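PDB 4V1S: alpha-1,6-mannanase from Bacteroides thetaiotaomicron, which probably hydrolyses alpha-1,6-mannosidic linkages within mannan chains, as expected for a glycoside hydrolase of family 76. Local coordinates for residues A[58-63]-A[354-359]; A[51-56]-A[379-384]; A[69-74]-A[78-83]; A[84-89]-A[315-320]; A[42-47]-A[342-347]. All blocks are in the same frame, centred on the assembly; numbering follows the deposited sequence. Where two conformers were deposited one is given.

Contact 1. Residues A[58-63]-A[354-359]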
# COMPACT_ATOMS: atom_id res chain seq x y z
N ASP A 58 6.66 17.52 -6.29
CA ASP A 58 7.55 17.72 -7.44
C ASP A 58 8.55 18.82 -7.18
O ASP A 58 9.73 18.64 -7.44
CB ASP A 58 6.77 17.98 -8.73
CG ASP A 58 6.18 16.71 -9.34
OD1 ASP A 58 6.43 15.58 -8.81
OD2 ASP A 58 5.46 16.86 -10.36
N LYS A 59 8.08 19.94 -6.63
CA LYS A 59 8.95 21.06 -6.34
C LYS A 59 10.07 20.61 -5.38
O LYS A 59 11.25 20.87 -5.59
CB LYS A 59 8.11 22.21 -5.76
CG LYS A 59 8.80 23.54 -5.85
CD LYS A 59 7.86 24.67 -5.43
CE LYS A 59 7.17 24.33 -4.11
NZ LYS A 59 6.86 25.51 -3.24
N ASP A 60 9.69 19.91 -4.32
CA ASP A 60 10.63 19.58 -3.24
C ASP A 60 11.54 18.42 -3.58
O ASP A 60 12.72 18.44 -3.22
CB ASP A 60 9.89 19.20 -1.95
CG ASP A 60 9.24 20.38 -1.25
OD1 ASP A 60 9.64 21.55 -1.49
OD2 ASP A 60 8.32 20.11 -0.43
N LEU A 61 10.99 17.40 -4.25
CA LEU A 61 11.65 16.12 -4.36
C LEU A 61 11.88 15.54 -5.74
O LEU A 61 12.69 14.62 -5.86
CB LEU A 61 10.94 15.09 -3.48
CG LEU A 61 10.96 15.35 -1.97
CD1 LEU A 61 10.06 14.38 -1.23
CD2 LEU A 61 12.37 15.28 -1.41
N LYS A 62 11.25 16.06 -6.79
CA LYS A 62 11.55 15.53 -8.12
C LYS A 62 12.99 15.96 -8.48
O LYS A 62 13.39 17.08 -8.22
CB LYS A 62 10.56 16.03 -9.18
CG LYS A 62 10.68 15.30 -10.50
CD LYS A 62 9.67 15.81 -11.53
CE LYS A 62 9.20 14.70 -12.49
NZ LYS A 62 7.81 14.84 -13.06
N ILE A 63 13.75 15.02 -9.02
CA ILE A 63 15.12 15.28 -9.39
C ILE A 63 15.06 15.95 -10.75
O ILE A 63 14.52 15.40 -11.72
CB ILE A 63 15.95 13.98 -9.43
CG1 ILE A 63 15.93 13.31 -8.05
CG2 ILE A 63 17.37 14.28 -9.89
CD1 ILE A 63 16.64 11.97 -8.01
N ASN A 354 3.52 25.06 4.44
CA ASN A 354 4.23 24.90 3.18
C ASN A 354 3.66 23.81 2.28
O ASN A 354 4.26 23.44 1.27
CB ASN A 354 5.71 24.63 3.46
CG ASN A 354 6.38 25.78 4.19
OD1 ASN A 354 7.17 25.59 5.12
ND2 ASN A 354 6.04 26.99 3.78
N GLY A 355 2.50 23.28 2.65
CA GLY A 355 1.88 22.20 1.88
C GLY A 355 2.54 20.83 2.02
O GLY A 355 2.38 19.96 1.14
N ARG A 356 3.26 20.65 3.13
CA ARG A 356 3.92 19.38 3.47
C ARG A 356 3.17 18.60 4.54
O ARG A 356 2.33 19.15 5.27
CB ARG A 356 5.36 19.62 3.88
CG ARG A 356 6.12 20.37 2.79
CD ARG A 356 7.57 20.40 3.11
NE ARG A 356 8.32 21.10 2.08
CZ ARG A 356 8.94 22.24 2.27
NH1 ARG A 356 8.90 22.87 3.44
NH2 ARG A 356 9.60 22.80 1.26
N TYR A 357 3.48 17.31 4.61
CA TYR A 357 2.79 16.38 5.51
C TYR A 357 3.75 15.69 6.46
O TYR A 357 4.89 15.35 6.09
CB TYR A 357 2.00 15.34 4.69
CG TYR A 357 0.85 16.02 4.00
CD1 TYR A 357 1.01 16.65 2.76
CD2 TYR A 357 -0.39 16.12 4.64
CE1 TYR A 357 -0.05 17.34 2.18
CE2 TYR A 357 -1.45 16.79 4.04
CZ TYR A 357 -1.27 17.42 2.83
OH TYR A 357 -2.34 18.11 2.28
N PRO A 358 3.30 15.46 7.70
CA PRO A 358 4.09 14.78 8.69
C PRO A 358 4.10 13.26 8.51
O PRO A 358 3.26 12.69 7.80
CB PRO A 358 3.39 15.16 9.98
CG PRO A 358 1.93 15.16 9.59
CD PRO A 358 1.96 15.81 8.22
N GLU A 359 5.01 12.62 9.20
CA GLU A 359 5.10 11.17 9.18
C GLU A 359 3.86 10.48 9.78
O GLU A 359 3.35 9.50 9.20
CB GLU A 359 6.33 10.72 9.94
CG GLU A 359 6.50 9.22 10.03
CD GLU A 359 7.90 8.78 10.42
OE1 GLU A 359 8.71 9.60 10.93
OE2 GLU A 359 8.20 7.59 10.27

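Contact 2. Residues A[51-56]-A[379-384]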
# COMPACT_ATOMS: atom_id res chain seq x y z
N LYS A 51 -3.81 17.39 -6.77
CA LYS A 51 -2.91 18.11 -7.68
C LYS A 51 -2.00 19.09 -6.91
O LYS A 51 -0.84 19.23 -7.21
CB LYS A 51 -3.71 18.80 -8.79
CG LYS A 51 -4.33 17.77 -9.74
CD LYS A 51 -5.46 18.33 -10.58
CE LYS A 51 -5.19 19.78 -10.93
NZ LYS A 51 -4.05 19.90 -11.87
N GLU A 52 -2.56 19.75 -5.92
CA GLU A 52 -1.77 20.63 -5.08
C GLU A 52 -0.61 19.89 -4.42
O GLU A 52 0.53 20.38 -4.38
CB GLU A 52 -2.66 21.32 -4.07
CG GLU A 52 -3.53 22.41 -4.68
CD GLU A 52 -4.54 23.01 -3.70
OE1 GLU A 52 -4.79 22.41 -2.64
OE2 GLU A 52 -5.09 24.10 -3.99
N THR A 53 -0.93 18.74 -3.84
CA THR A 53 0.04 17.95 -3.13
C THR A 53 1.16 17.49 -4.08
O THR A 53 2.33 17.59 -3.76
CB THR A 53 -0.62 16.76 -2.47
OG1 THR A 53 -1.78 17.18 -1.75
CG2 THR A 53 0.34 16.07 -1.56
N LEU A 54 0.76 17.00 -5.23
CA LEU A 54 1.73 16.56 -6.25
C LEU A 54 2.65 17.67 -6.69
O LEU A 54 3.84 17.44 -6.99
CB LEU A 54 1.02 15.89 -7.44
CG LEU A 54 0.27 14.58 -7.16
CD1 LEU A 54 -0.61 14.19 -8.36
CD2 LEU A 54 1.21 13.43 -6.82
N SER A 55 2.11 18.87 -6.77
CA SER A 55 2.90 20.02 -7.18
C SER A 55 4.00 20.29 -6.15
O SER A 55 5.15 20.57 -6.50
CB SER A 55 2.01 21.25 -7.36
OG SER A 55 2.79 22.35 -7.73
N VAL A 56 3.65 20.18 -4.88
CA VAL A 56 4.65 20.41 -3.82
C VAL A 56 5.68 19.31 -3.76
O VAL A 56 6.88 19.56 -3.64
CB VAL A 56 4.00 20.66 -2.46
CG1 VAL A 56 5.05 20.91 -1.39
CG2 VAL A 56 3.14 21.93 -2.55
N VAL A 379 1.63 9.49 0.16
CA VAL A 379 0.46 8.77 0.67
C VAL A 379 -0.73 9.72 0.79
O VAL A 379 -1.84 9.33 0.54
CB VAL A 379 0.75 8.03 1.96
CG1 VAL A 379 1.17 8.97 3.09
CG2 VAL A 379 -0.42 7.18 2.36
N ALA A 380 -0.49 10.98 1.16
CA ALA A 380 -1.58 11.97 1.21
C ALA A 380 -2.17 12.21 -0.18
O ALA A 380 -3.37 12.22 -0.34
CB ALA A 380 -1.11 13.26 1.84
N ALA A 381 -1.32 12.38 -1.19
CA ALA A 381 -1.79 12.55 -2.54
C ALA A 381 -2.66 11.38 -2.97
O ALA A 381 -3.71 11.57 -3.59
CB ALA A 381 -0.62 12.72 -3.49
N TYR A 382 -2.23 10.16 -2.62
CA TYR A 382 -2.98 8.96 -2.96
C TYR A 382 -4.38 8.97 -2.32
O TYR A 382 -5.39 8.76 -3.00
CB TYR A 382 -2.18 7.73 -2.57
CG TYR A 382 -2.92 6.42 -2.62
CD1 TYR A 382 -3.63 6.06 -3.74
CD2 TYR A 382 -2.86 5.51 -1.57
CE1 TYR A 382 -4.33 4.83 -3.81
CE2 TYR A 382 -3.55 4.31 -1.60
CZ TYR A 382 -4.28 3.95 -2.72
OH TYR A 382 -4.95 2.77 -2.72
N MET A 383 -4.44 9.31 -1.03
CA MET A 383 -5.73 9.44 -0.35
C MET A 383 -6.63 10.47 -1.01
O MET A 383 -7.84 10.25 -1.19
CB MET A 383 -5.54 9.77 1.09
CG MET A 383 -4.95 8.63 1.90
SD MET A 383 -5.98 7.16 2.05
CE MET A 383 -5.41 6.16 0.69
N TYR A 384 -6.05 11.59 -1.41
CA TYR A 384 -6.88 12.62 -2.05
C TYR A 384 -7.46 12.14 -3.37
O TYR A 384 -8.60 12.46 -3.68
CB TYR A 384 -6.13 13.95 -2.24
CG TYR A 384 -5.70 14.62 -0.97
CD1 TYR A 384 -6.48 14.59 0.18
CD2 TYR A 384 -4.48 15.30 -0.91
CE1 TYR A 384 -6.03 15.16 1.37
CE2 TYR A 384 -4.05 15.96 0.26
CZ TYR A 384 -4.84 15.87 1.39
OH TYR A 384 -4.44 16.48 2.54

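Contact 3. Residues A[69-74]-A[78-83]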
# COMPACT_ATOMS: atom_id res chain seq x y z
N TYR A 69 12.73 10.70 -8.04
CA TYR A 69 12.56 11.49 -6.82
C TYR A 69 13.67 11.23 -5.85
O TYR A 69 14.13 10.08 -5.71
CB TYR A 69 11.20 11.16 -6.17
CG TYR A 69 10.07 11.68 -7.04
CD1 TYR A 69 9.62 10.94 -8.12
CD2 TYR A 69 9.49 12.93 -6.80
CE1 TYR A 69 8.66 11.44 -8.98
CE2 TYR A 69 8.51 13.44 -7.65
CZ TYR A 69 8.09 12.68 -8.74
OH TYR A 69 7.14 13.15 -9.60
N TYR A 70 14.06 12.29 -5.15
CA TYR A 70 14.94 12.19 -4.00
C TYR A 70 14.20 11.59 -2.81
O TYR A 70 13.00 11.70 -2.71
CB TYR A 70 15.43 13.57 -3.56
CG TYR A 70 16.34 14.31 -4.52
CD1 TYR A 70 17.59 13.83 -4.82
CD2 TYR A 70 15.95 15.52 -5.07
CE1 TYR A 70 18.44 14.54 -5.65
CE2 TYR A 70 16.79 16.23 -5.90
CZ TYR A 70 18.03 15.73 -6.20
OH TYR A 70 18.89 16.45 -7.02
N GLU A 71 14.96 10.97 -1.90
CA GLU A 71 14.36 10.40 -0.69
C GLU A 71 13.82 11.43 0.27
O GLU A 71 12.77 11.23 0.88
CB GLU A 71 15.35 9.50 0.05
CG GLU A 71 14.80 8.81 1.30
CD GLU A 71 13.56 7.93 1.06
OE1 GLU A 71 13.30 7.56 -0.09
OE2 GLU A 71 12.81 7.64 2.02
N ASN A 72 14.55 12.53 0.47
CA ASN A 72 14.22 13.44 1.56
C ASN A 72 14.71 14.86 1.27
O ASN A 72 15.32 15.13 0.22
CB ASN A 72 14.73 12.90 2.89
CG ASN A 72 16.25 12.81 2.94
OD1 ASN A 72 16.95 13.66 2.38
ND2 ASN A 72 16.74 11.80 3.61
N GLN A 73 14.48 15.74 2.23
CA GLN A 73 14.81 17.16 2.12
C GLN A 73 16.27 17.48 1.82
O GLN A 73 16.56 18.59 1.37
CB GLN A 73 14.40 17.88 3.41
CG GLN A 73 15.35 17.75 4.61
CD GLN A 73 15.45 16.36 5.22
OE1 GLN A 73 16.53 15.89 5.61
NE2 GLN A 73 14.35 15.70 5.32
N ASP A 74 17.18 16.54 2.09
CA ASP A 74 18.60 16.74 1.83
C ASP A 74 18.91 16.66 0.34
O ASP A 74 20.00 17.06 -0.07
CB ASP A 74 19.49 15.70 2.56
CG ASP A 74 19.53 15.89 4.07
OD1 ASP A 74 19.14 16.95 4.61
OD2 ASP A 74 20.00 14.94 4.74
N VAL A 78 18.80 9.18 -4.34
CA VAL A 78 17.58 8.79 -5.00
C VAL A 78 16.69 8.08 -3.97
O VAL A 78 17.18 7.36 -3.09
CB VAL A 78 17.84 7.85 -6.20
CG1 VAL A 78 16.55 7.63 -6.98
CG2 VAL A 78 18.91 8.40 -7.14
N SER A 79 15.39 8.30 -4.08
CA SER A 79 14.41 7.69 -3.19
C SER A 79 14.41 6.17 -3.21
O SER A 79 14.64 5.52 -4.25
CB SER A 79 13.02 8.17 -3.55
OG SER A 79 12.68 7.88 -4.90
N PHE A 80 14.16 5.59 -2.04
CA PHE A 80 13.79 4.20 -1.96
C PHE A 80 12.49 3.99 -2.71
O PHE A 80 11.74 4.92 -2.96
CB PHE A 80 13.62 3.77 -0.51
CG PHE A 80 14.90 3.83 0.30
CD1 PHE A 80 15.91 2.93 0.08
CD2 PHE A 80 15.07 4.79 1.29
CE1 PHE A 80 17.08 2.98 0.80
CE2 PHE A 80 16.23 4.83 2.03
CZ PHE A 80 17.24 3.92 1.78
N ILE A 81 12.24 2.75 -3.10
CA ILE A 81 11.10 2.47 -3.96
C ILE A 81 9.76 2.86 -3.31
O ILE A 81 8.81 3.31 -4.01
CB ILE A 81 11.13 0.99 -4.43
CG1 ILE A 81 10.22 0.79 -5.63
CG2 ILE A 81 10.77 0.03 -3.31
CD1 ILE A 81 10.35 -0.59 -6.25
N TRP A 82 9.67 2.72 -1.99
CA TRP A 82 8.35 2.82 -1.30
C TRP A 82 7.57 4.10 -1.65
O TRP A 82 6.41 4.04 -2.00
CB TRP A 82 8.58 2.73 0.21
CG TRP A 82 7.38 2.48 1.03
CD1 TRP A 82 6.08 2.47 0.65
CD2 TRP A 82 7.39 2.26 2.43
NE1 TRP A 82 5.26 2.21 1.73
CE2 TRP A 82 6.05 2.09 2.85
CE3 TRP A 82 8.41 2.21 3.39
CZ2 TRP A 82 5.71 1.86 4.16
CZ3 TRP A 82 8.06 1.94 4.70
CH2 TRP A 82 6.72 1.80 5.08
N GLY A 83 8.20 5.27 -1.53
CA GLY A 83 7.48 6.52 -1.79
C GLY A 83 6.96 6.63 -3.20
O GLY A 83 5.94 7.23 -3.44
O HOH W 1 12.34 7.73 -7.87
O HOH W 2 10.85 6.42 -0.90

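Contact 4. Residues A[84-89]-A[315-320]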
# COMPACT_ATOMS: atom_id res chain seq x y z
N ASN A 84 7.70 6.02 -4.14
CA ASN A 84 7.27 5.96 -5.52
C ASN A 84 6.07 5.08 -5.74
O ASN A 84 5.31 5.29 -6.69
CB ASN A 84 8.41 5.44 -6.42
CG ASN A 84 9.62 6.35 -6.38
OD1 ASN A 84 9.68 7.36 -7.08
ND2 ASN A 84 10.54 6.04 -5.51
N ILE A 85 5.88 4.09 -4.87
CA ILE A 85 4.70 3.21 -4.97
C ILE A 85 3.43 4.00 -4.71
O ILE A 85 2.40 3.81 -5.38
CB ILE A 85 4.83 1.99 -4.02
CG1 ILE A 85 6.11 1.18 -4.38
CG2 ILE A 85 3.60 1.11 -4.06
CD1 ILE A 85 6.40 0.05 -3.42
N PHE A 86 3.47 4.95 -3.76
CA PHE A 86 2.30 5.79 -3.58
C PHE A 86 2.02 6.68 -4.78
O PHE A 86 0.87 6.92 -5.08
CB PHE A 86 2.39 6.63 -2.33
CG PHE A 86 2.34 5.82 -1.05
CD1 PHE A 86 1.17 5.22 -0.65
CD2 PHE A 86 3.45 5.76 -0.18
CE1 PHE A 86 1.08 4.52 0.55
CE2 PHE A 86 3.38 5.04 1.02
CZ PHE A 86 2.19 4.43 1.38
N LEU A 87 3.06 7.14 -5.48
CA LEU A 87 2.82 7.88 -6.69
C LEU A 87 2.19 6.96 -7.74
O LEU A 87 1.22 7.32 -8.37
CB LEU A 87 4.13 8.50 -7.22
CG LEU A 87 4.72 9.63 -6.43
CD1 LEU A 87 6.06 10.03 -7.00
CD2 LEU A 87 3.76 10.81 -6.43
N LEU A 88 2.71 5.74 -7.88
CA LEU A 88 2.10 4.77 -8.80
C LEU A 88 0.60 4.60 -8.50
O LEU A 88 -0.24 4.61 -9.40
CB LEU A 88 2.82 3.44 -8.66
CG LEU A 88 2.32 2.26 -9.47
CD1 LEU A 88 2.50 2.54 -10.96
CD2 LEU A 88 3.05 0.97 -9.07
N TYR A 89 0.28 4.39 -7.23
CA TYR A 89 -1.13 4.24 -6.80
C TYR A 89 -1.97 5.49 -7.15
O TYR A 89 -3.13 5.40 -7.55
CB TYR A 89 -1.20 4.04 -5.30
CG TYR A 89 -0.67 2.75 -4.72
CD1 TYR A 89 -0.26 1.68 -5.52
CD2 TYR A 89 -0.58 2.60 -3.33
CE1 TYR A 89 0.26 0.52 -4.93
CE2 TYR A 89 -0.13 1.44 -2.74
CZ TYR A 89 0.28 0.37 -3.54
OH TYR A 89 0.71 -0.82 -2.92
N PHE A 315 1.35 3.73 6.86
CA PHE A 315 0.67 2.52 7.35
C PHE A 315 -0.84 2.71 7.41
O PHE A 315 -1.62 1.88 6.92
CB PHE A 315 1.14 2.12 8.76
CG PHE A 315 2.54 1.59 8.83
CD1 PHE A 315 3.26 1.18 7.70
CD2 PHE A 315 3.15 1.44 10.10
CE1 PHE A 315 4.53 0.65 7.86
CE2 PHE A 315 4.43 0.93 10.24
CZ PHE A 315 5.14 0.57 9.11
N ALA A 316 -1.27 3.82 8.00
CA ALA A 316 -2.69 4.00 8.37
C ALA A 316 -3.62 4.18 7.18
O ALA A 316 -4.79 3.89 7.30
CB ALA A 316 -2.87 5.17 9.33
N PHE A 317 -3.07 4.61 6.04
CA PHE A 317 -3.83 4.75 4.79
C PHE A 317 -4.53 3.45 4.45
O PHE A 317 -5.60 3.44 3.78
CB PHE A 317 -2.93 5.20 3.62
CG PHE A 317 -2.19 4.06 3.02
CD1 PHE A 317 -1.10 3.51 3.63
CD2 PHE A 317 -2.80 3.36 1.99
CE1 PHE A 317 -0.53 2.35 3.13
CE2 PHE A 317 -2.23 2.22 1.47
CZ PHE A 317 -1.10 1.70 2.07
N SER A 318 -3.94 2.32 4.90
CA SER A 318 -4.53 0.99 4.58
C SER A 318 -5.89 0.78 5.24
O SER A 318 -6.72 0.03 4.71
CB SER A 318 -3.59 -0.16 4.92
OG SER A 318 -3.34 -0.24 6.30
N ILE A 319 -6.13 1.44 6.37
CA ILE A 319 -7.44 1.37 7.01
C ILE A 319 -8.46 2.13 6.15
O ILE A 319 -9.60 1.68 5.96
CB ILE A 319 -7.40 1.91 8.45
CG1 ILE A 319 -6.43 1.07 9.30
CG2 ILE A 319 -8.80 1.97 9.06
CD1 ILE A 319 -6.62 -0.44 9.23
N ILE A 320 -8.03 3.27 5.59
CA ILE A 320 -8.92 4.03 4.70
C ILE A 320 -9.22 3.23 3.44
O ILE A 320 -10.39 3.16 3.02
CB ILE A 320 -8.33 5.41 4.37
CG1 ILE A 320 -8.02 6.20 5.65
CG2 ILE A 320 -9.28 6.18 3.46
CD1 ILE A 320 -7.45 7.60 5.41

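Contact 5. Residues A[42-47]-A[342-347]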
# COMPACT_ATOMS: atom_id res chain seq x y z
N GLY A 42 -18.95 17.43 1.23
CA GLY A 42 -19.34 18.85 1.02
C GLY A 42 -18.87 19.65 -0.20
O GLY A 42 -19.27 19.37 -1.34
N ASN A 43 -18.05 20.68 0.07
CA ASN A 43 -17.42 21.51 -0.96
C ASN A 43 -15.93 21.22 -1.06
O ASN A 43 -15.16 22.06 -1.57
CB ASN A 43 -17.62 23.00 -0.65
N ASN A 44 -15.52 20.04 -0.58
CA ASN A 44 -14.12 19.63 -0.56
C ASN A 44 -13.67 19.12 -1.91
O ASN A 44 -14.16 18.11 -2.43
CB ASN A 44 -13.86 18.53 0.46
CG ASN A 44 -14.14 18.96 1.87
OD1 ASN A 44 -13.83 20.09 2.28
ND2 ASN A 44 -14.69 18.04 2.65
N ASP A 45 -12.70 19.82 -2.47
CA ASP A 45 -12.26 19.54 -3.79
C ASP A 45 -11.04 18.63 -3.69
O ASP A 45 -9.91 19.07 -3.84
CB ASP A 45 -11.92 20.84 -4.49
CG ASP A 45 -11.66 20.67 -5.95
OD1 ASP A 45 -11.64 19.51 -6.44
OD2 ASP A 45 -11.47 21.72 -6.62
N TYR A 46 -11.30 17.35 -3.43
CA TYR A 46 -10.23 16.36 -3.26
C TYR A 46 -9.30 16.30 -4.45
O TYR A 46 -8.11 16.13 -4.29
CB TYR A 46 -10.81 14.96 -3.00
CG TYR A 46 -11.65 14.91 -1.74
CD1 TYR A 46 -11.08 15.06 -0.50
CD2 TYR A 46 -13.04 14.75 -1.81
CE1 TYR A 46 -11.86 15.08 0.67
CE2 TYR A 46 -13.82 14.74 -0.67
CZ TYR A 46 -13.22 14.91 0.57
OH TYR A 46 -13.98 14.90 1.71
N TYR A 47 -9.85 16.41 -5.65
CA TYR A 47 -9.03 16.33 -6.85
C TYR A 47 -7.99 17.45 -6.91
O TYR A 47 -6.80 17.22 -7.19
CB TYR A 47 -9.94 16.39 -8.06
CG TYR A 47 -9.32 15.98 -9.40
CD1 TYR A 47 -8.80 14.70 -9.60
CD2 TYR A 47 -9.31 16.85 -10.47
CE1 TYR A 47 -8.28 14.32 -10.81
CE2 TYR A 47 -8.77 16.49 -11.69
CZ TYR A 47 -8.27 15.21 -11.86
OH TYR A 47 -7.77 14.84 -13.09
N ALA A 342 -11.58 11.04 7.68
CA ALA A 342 -10.16 10.83 7.94
C ALA A 342 -9.33 11.66 6.93
O ALA A 342 -8.35 12.30 7.29
CB ALA A 342 -9.81 9.37 7.89
N ILE A 343 -9.77 11.64 5.68
CA ILE A 343 -9.06 12.39 4.61
C ILE A 343 -9.19 13.91 4.84
O ILE A 343 -8.22 14.67 4.64
CB ILE A 343 -9.50 11.91 3.21
CG1 ILE A 343 -9.07 10.43 3.04
CG2 ILE A 343 -8.87 12.77 2.14
CD1 ILE A 343 -9.66 9.74 1.85
N ASN A 344 -10.35 14.37 5.30
CA ASN A 344 -10.52 15.79 5.64
C ASN A 344 -9.56 16.21 6.72
O ASN A 344 -8.99 17.28 6.66
CB ASN A 344 -11.97 16.07 6.05
CG ASN A 344 -12.96 15.95 4.87
OD1 ASN A 344 -12.59 15.91 3.71
ND2 ASN A 344 -14.23 15.89 5.19
N PHE A 345 -9.37 15.34 7.72
CA PHE A 345 -8.43 15.61 8.79
C PHE A 345 -7.00 15.75 8.26
O PHE A 345 -6.27 16.64 8.68
CB PHE A 345 -8.51 14.51 9.85
CG PHE A 345 -7.55 14.70 11.00
CD1 PHE A 345 -7.86 15.48 12.05
CD2 PHE A 345 -6.31 14.04 10.99
CE1 PHE A 345 -6.99 15.64 13.12
CE2 PHE A 345 -5.41 14.20 12.03
CZ PHE A 345 -5.77 15.00 13.11
N ILE A 346 -6.58 14.87 7.37
CA ILE A 346 -5.27 14.99 6.77
C ILE A 346 -5.08 16.39 6.17
O ILE A 346 -4.09 17.06 6.44
CB ILE A 346 -5.05 13.90 5.70
CG1 ILE A 346 -5.06 12.51 6.35
CG2 ILE A 346 -3.71 14.13 4.99
CD1 ILE A 346 -5.19 11.41 5.32
N HIS A 347 -6.02 16.84 5.37
CA HIS A 347 -5.90 18.16 4.72
C HIS A 347 -5.99 19.33 5.70
O HIS A 347 -5.22 20.29 5.65
CB HIS A 347 -6.96 18.29 3.66
CG HIS A 347 -6.82 19.50 2.81
ND1 HIS A 347 -7.57 20.64 2.99
CD2 HIS A 347 -5.96 19.78 1.80
CE1 HIS A 347 -7.21 21.55 2.10
NE2 HIS A 347 -6.25 21.05 1.36

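Contact 1. Residues A[58-63]-A[354-359]
Asp60 and Arg356 form a two-pronged salt bridge that carries the whole contact. The arginine comes side-on: NE reaches Asp60 OD2 at 2.7 Å, while NH2 reaches Asp60 OD1 at 3.0 Å, both bonds almost straight. Each oxygen lies close to the guanidinium plane, yet the carboxylate is tilted, its plane 37° from that of the guanidinium, so both nitrogens meet it from above its own plane. An extended chain from CG to NE lets the arginine span the gap between backbones whose closest CA atoms, those of Asp60 and Arg356, are 9.5 Å apart. Around this tight clasp the contact is loose and lies at the protein surface. Lys59 lies exposed on the solvent side, its side chain modelled in two positions. The backbone N of Arg356 is bonded to Asp352, and its side chain also packs on Tyr372. The bridge thus ties the last turn of helix 46-61 to the loop between helices 334-350 and 374-394.

Contact 2. Residues A[51-56]-A[379-384]
Thr53 OG1 is hydrogen-bonded to Trp49 O one turn back on its own helix, and from there it also rests against the ring edge of Tyr384. It lies in the plane of that ring, 3.3 Å from Tyr384 CE2. With chi1 at -49° the hydroxyl stands beside the backbone N, which sends the methyl CG2 the other way, to 4.0 Å from Ala381 CB. Leu54 joins from the next position, its CD2 3.9 Å from the same Ala381 CB. The small alanine lets helices 51-56 and 379-384 run nearly antiparallel, at 159°, with their axes 8.9 Å apart. Tyr384 carries its own hydroxyl to Tyr357 OH, and Tyr357 in turn packs on Thr53. A glycine in place of Thr53 would probably leave the Tyr384 edge without the threonine oxygen and the Ala381 methyl with Leu54 CD2 alone on this side, opening a small gap between the helices. The chemistry is therefore mainly apolar: the buried hydroxyl is satisfied within its own helix, and its oxygen probably suits the slightly positive C-H edge of Tyr384.

Contact 3. Residues A[69-74]-A[78-83]
Tyr69 O is gripped twice by Ser79. The backbone N approaches in the carbonyl plane at 2.7 Å from Tyr69 O, whereas the hydroxyl OG, 2.8 Å from the same oxygen, comes from above that plane. A chi1 of 58° places OG between the backbone N and the carbonyl carbon, from where it reaches the same carbonyl oxygen as its own backbone N. The second direct link is made by Glu71, whose chain bends at chi2 to bring OE1 within 2.9 Å of Phe80 N. Here too the donor stands above the carboxylate plane. Water extends both links: one molecule accepts from Tyr69 N and donates to Ser79 OG, and another accepts from Gly83 N, 3.0 Å away, and lies within hydrogen-bonding distance of Glu71 OE1. Packing is lighter. Glu71 CD comes 3.5 Å from Phe80 CD2, with OE2 at the ring edge. Beyond the junction, Asp74 N bonds to Asn72 OD1. The whole is a folded-back part of the long connection between helices 46-61 and 81-97: a single beta bridge pairing Tyr70 with Val78, together with an Asx turn at Asn72, brings the loop back to the start of helix 81-97.

Contact 4. Residues A[84-89]-A[315-320]
Phe86 and Phe317 make a T-shaped stack in the buried interior of what the family identifies as an (alpha/alpha)6 barrel, joining helix 81-97 to helix 313-330. The side chains come from opposite directions, and their ring planes are almost perpendicular, at 89°, with centroids 5.1 Å apart. Phe86 supplies the edge, with CE1 and CZ leading; Phe317 supplies the face. Such an arrangement probably sets the slightly positive ring hydrogens of Phe86 over the pi cloud of Phe317. Phe317 presents that face from a less common rotamer, its CG lodged between the backbone N and the carbonyl carbon at chi1 82°. The backbone there is also irregular: the helix is kinked, and Ser318 N bonds to Phe315 O, three residues back, in place of the usual bond four back. Val379 of helix 374-394 touches both rings, and Trp361 and Phe269 also pack on Phe317. The pair reaches across a backbone separation of 10.4 Å, measured between Phe86 CA and Phe317 CA, and Phe86 CE1 ends 3.7 Å above the centre of the Phe317 ring.

Contact 5. Residues A[42-47]-A[342-347]
A partly buried, mixed polar and apolar contact links the start of helix 46-61, at Tyr46, to Ile343 and Asn344 on helix 334-350 near the N-terminus of the model. Its main bond runs from Tyr46 OH to Asn344 OD1 at 2.6 Å. Asn344 CG lies anti to the carbonyl carbon (chi1 -69°), which brings OD1 to that hydroxyl. The ring and the amide are nearly coplanar, 3° apart, although their side chains cross at about a right angle, and OD1 sits at the ring edge in its plane. Next to the hydroxyl along the ring, Tyr46 CE1 packs 4.1 Å from Ile343 CG2. Asn44 flanks the pair: its CB covers part of one face of the Tyr46 ring. On the other branch, Asn344 ND2 is bonded to Glu40 O, so both ends of the amide are held and its rotation is fixed. A phenylalanine in place of Tyr46 would probably keep the Ile343 packing but leave Asn344 OD1 without its donor. Chemically, then, the one amide accepts from Tyr46 at the helix start and donates to Glu40 O.

Contacts 5, 2 and 1 follow one another along helix 46-61, each pairing it with a late part of the chain: helix 334-350, helix 374-394 and the loop joining these two. Contact 2 lies in the middle, 9 Å from contact 1 and 11 Å from contact 5 between centres, and Tyr384 touches both neighbours. Contact 3 shapes the connection onward to helix 81-97, which contact 4 then joins to helix 313-330; the centre of contact 4 lies about 4 Å from the centre of the chain. Contacts 3 and 5 are farthest apart, about 26 Å between centres. Early helices thus meet late ones repeatedly, consistent with the closure of an (alpha/alpha)6 barrel.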